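Local coordinates for protein glutathione S-transferase (Rhodospirillum rubrum F11, PDB 4O7H) that probably transfers glutathione to electrophilic substrates, as a dimeric glutathione S-transferase, at residues 100-104 with 105-109. Numbering follows the deposited sequence.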
ATOM      1  N   ARG A 100       1.231   5.419   1.872  1.00 13.84           N
ATOM      2  CA  ARG A 100       0.748   6.009   0.607  1.00 13.98           C
ATOM      3  C   ARG A 100       0.972   7.509   0.541  1.00 14.11           C
ATOM      4  O   ARG A 100       1.696   7.977  -0.344  1.00 16.32           O
ATOM      5  CB  ARG A 100      -0.768   5.691   0.367  1.00 15.59           C
ATOM      6  CG  ARG A 100      -1.382   6.408  -0.828  1.00 17.25           C
ATOM      7  CD  ARG A 100      -2.784   5.850  -1.255  1.00 18.97           C
ATOM      8  NE  ARG A 100      -3.692   5.916  -0.119  1.00 18.70           N
ATOM      9  CZ  ARG A 100      -4.239   4.877   0.502  1.00 19.45           C
ATOM     10  NH1 ARG A 100      -3.999   3.638   0.094  1.00 20.73           N
ATOM     11  NH2 ARG A 100      -4.974   5.082   1.563  1.00 18.84           N
ATOM     12  N   LYS A 101       0.237   8.269   1.334  1.00 14.32           N
ATOM     13  CA  LYS A 101       0.176   9.739   1.200  1.00 14.56           C
ATOM     14  C   LYS A 101       1.531  10.376   1.576  1.00 13.84           C
ATOM     15  O   LYS A 101       2.110  11.149   0.805  1.00 13.20           O
ATOM     16  CB  LYS A 101      -0.968  10.356   1.988  1.00 15.01           C
ATOM     17  CG  LYS A 101      -1.184  11.805   1.706  1.00 15.73           C
ATOM     18  CD  LYS A 101      -2.275  12.406   2.571  1.00 17.43           C
ATOM     19  CE  LYS A 101      -2.275  13.923   2.559  1.00 19.14           C
ATOM     20  NZ  LYS A 101      -2.705  14.496   1.248  1.00 20.30           N
ATOM     21  N   PHE A 102       2.028  10.107   2.780  1.00 12.73           N
ATOM     22  CA  PHE A 102       3.320  10.666   3.151  1.00 12.39           C
ATOM     23  C   PHE A 102       4.388  10.173   2.209  1.00 12.70           C
ATOM     24  O   PHE A 102       5.257  10.940   1.754  1.00 13.07           O
ATOM     25  CB  PHE A 102       3.657  10.299   4.617  1.00 12.14           C
ATOM     26  CG  PHE A 102       4.916  10.954   5.160  1.00 11.32           C
ATOM     27  CD1 PHE A 102       6.163  10.530   4.790  1.00 10.90           C
ATOM     28  CD2 PHE A 102       4.808  11.946   6.090  1.00 11.72           C
ATOM     29  CE1 PHE A 102       7.284  11.136   5.302  1.00 11.30           C
ATOM     30  CE2 PHE A 102       5.917  12.537   6.633  1.00 11.25           C
ATOM     31  CZ  PHE A 102       7.168  12.134   6.232  1.00 11.33           C
ATOM     32  N   ASN A 103       4.338   8.878   1.875  1.00 13.16           N
ATOM     33  CA  ASN A 103       5.332   8.284   1.019  1.00 12.65           C
ATOM     34  C   ASN A 103       5.397   8.988  -0.338  1.00 14.19           C
ATOM     35  O   ASN A 103       6.484   9.252  -0.841  1.00 14.33           O
ATOM     36  CB  ASN A 103       5.070   6.803   0.837  1.00 13.30           C
ATOM     37  CG  ASN A 103       6.129   6.127   0.004  1.00 13.07           C
ATOM     38  OD1 ASN A 103       7.293   6.108   0.355  1.00 14.19           O
ATOM     39  ND2 ASN A 103       5.719   5.631  -1.189  1.00 15.76           N
ATOM     40  N   ARG A 104       4.228   9.241  -0.933  1.00 14.86           N
ATOM     41  CA  ARG A 104       4.196   9.836  -2.267  1.00 17.58           C
ATOM     42  C   ARG A 104       4.578  11.307  -2.245  1.00 16.96           C
ATOM     43  O   ARG A 104       5.209  11.787  -3.200  1.00 18.07           O
ATOM     44  CB  ARG A 104       2.804   9.626  -2.934  1.00 20.32           C
ATOM     45  CG  ARG A 104       2.579   8.157  -3.286  1.00 26.94           C
ATOM     46  CD  ARG A 104       3.471   7.573  -4.413  1.00 31.41           C
ATOM     47  NE  ARG A 104       3.193   8.191  -5.729  1.00 36.18           N
ATOM     48  CZ  ARG A 104       2.205   7.812  -6.547  1.00 38.69           C
ATOM     49  NH1 ARG A 104       1.420   6.798  -6.219  1.00 38.26           N
ATOM     50  NH2 ARG A 104       2.015   8.445  -7.695  1.00 43.06           N
ATOM     51  N   GLU A 105       4.188  12.013  -1.194  1.00 15.64           N
ATOM     52  CA  GLU A 105       4.319  13.456  -1.117  1.00 15.50           C
ATOM     53  C   GLU A 105       5.679  13.904  -0.581  1.00 15.98           C
ATOM     54  O   GLU A 105       6.098  15.046  -0.828  1.00 17.74           O
ATOM     55  CB  GLU A 105       3.222  14.047  -0.234  1.00 16.24           C
ATOM     56  CG  GLU A 105       1.821  13.909  -0.836  1.00 16.58           C
ATOM     57  CD  GLU A 105       0.671  14.439   0.017  1.00 18.22           C
ATOM     58  OE1 GLU A 105       0.853  14.895   1.157  1.00 18.17           O
ATOM     59  OE2 GLU A 105      -0.489  14.435  -0.484  1.00 19.83           O
ATOM     60  N   VAL A 106       6.343  13.039   0.181  1.00 14.59           N
ATOM     61  CA  VAL A 106       7.556  13.413   0.915  1.00 13.15           C
ATOM     62  C   VAL A 106       8.706  12.398   0.737  1.00 13.71           C
ATOM     63  O   VAL A 106       9.793  12.694   0.258  1.00 13.87           O
ATOM     64  CB  VAL A 106       7.220  13.606   2.417  1.00 12.88           C
ATOM     65  CG1 VAL A 106       8.471  14.073   3.152  1.00 13.25           C
ATOM     66  CG2 VAL A 106       6.045  14.560   2.682  1.00 13.19           C
ATOM     67  N   THR A 107       8.500  11.158   1.184  1.00 12.46           N
ATOM     68  CA  THR A 107       9.556  10.185   1.166  1.00 12.84           C
ATOM     69  C   THR A 107      10.131   9.872  -0.213  1.00 14.71           C
ATOM     70  O   THR A 107      11.359   9.909  -0.428  1.00 14.69           O
ATOM     71  CB  THR A 107       9.089   8.864   1.799  1.00 13.29           C
ATOM     72  OG1 THR A 107       8.426   9.172   3.033  1.00 12.11           O
ATOM     73  CG2 THR A 107      10.314   7.986   2.078  1.00 14.26           C
ATOM     74  N   GLU A 108       9.252   9.577  -1.170  1.00 15.49           N
ATOM     75  CA  GLU A 108       9.721   9.255  -2.508  1.00 17.91           C
ATOM     76  C   GLU A 108      10.579  10.347  -3.107  1.00 17.37           C
ATOM     77  O   GLU A 108      11.690  10.051  -3.497  1.00 17.18           O
ATOM     78  CB  GLU A 108       8.578   8.930  -3.467  1.00 19.87           C
ATOM     79  CG  GLU A 108       8.134   7.508  -3.347  1.00 23.29           C
ATOM     80  CD  GLU A 108       7.105   7.088  -4.395  1.00 26.74           C
ATOM     81  OE1 GLU A 108       6.623   7.928  -5.168  1.00 28.67           O
ATOM     82  OE2 GLU A 108       6.784   5.901  -4.392  1.00 30.94           O
ATOM     83  N   PRO A 109      10.081  11.591  -3.165  1.00 17.22           N
ATOM     84  CA  PRO A 109      10.966  12.586  -3.777  1.00 19.70           C
ATOM     85  C   PRO A 109      12.248  12.858  -2.975  1.00 19.57           C
ATOM     86  O   PRO A 109      13.328  12.953  -3.541  1.00 19.76           O
ATOM     87  CB  PRO A 109      10.107  13.812  -3.851  1.00 19.66           C
ATOM     88  CG  PRO A 109       8.994  13.629  -2.875  1.00 20.25           C
ATOM     89  CD  PRO A 109       8.753  12.147  -2.921  1.00 19.06           C
TER
HETATM   90  O   HOH W   1       7.994   4.267  -3.017  1.00 31.25           O
HETATM   91  O   HOH W   2       6.054  10.648  -5.555  1.00 24.30           O
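E105 reaches back one turn to K101. Its CB and CG lie against the backbone there, E105 CG at 3.2 Å from K101 O; CD faces K101 CG; E105 OE2 takes K101 NZ in a 2.8 Å salt bridge, on its syn side and 20° out of the carboxylate plane, while OE1 is hydrogen-bonded to H140 of helix 127-150. K101 runs extended to CE and bends only at the last torsion (chi4 70°), which brings NZ round to the acid. Replacing E105 by an alanine removes the carboxylate, which would probably leave the K101 ammonium without its mate within the helix and its end freer to turn. All of this sits within helix 85-119 of the all-helical C-terminal domain of the glutathione S-transferase fold, where the turn widens to pi type: F102 O keeps its alpha-type bond from V106 N at 2.8 Å and also takes T107 N, five residues on, from the opposite face of its carbonyl plane; E108 N to N103 O spans five residues likewise. V106 CB rests over one face of the F102 ring, 4.0 Å from its centroid, as a CH-pi contact; T107 OG1, buried without a polar partner, lies at the ring edge, in plane. R104 and E108 run side by side, with R104 NE 3.5 Å from E108 OE1 in a long salt bridge; the guanidinium also pairs through NH1 with E108 of the second subunit, across the dimer interface.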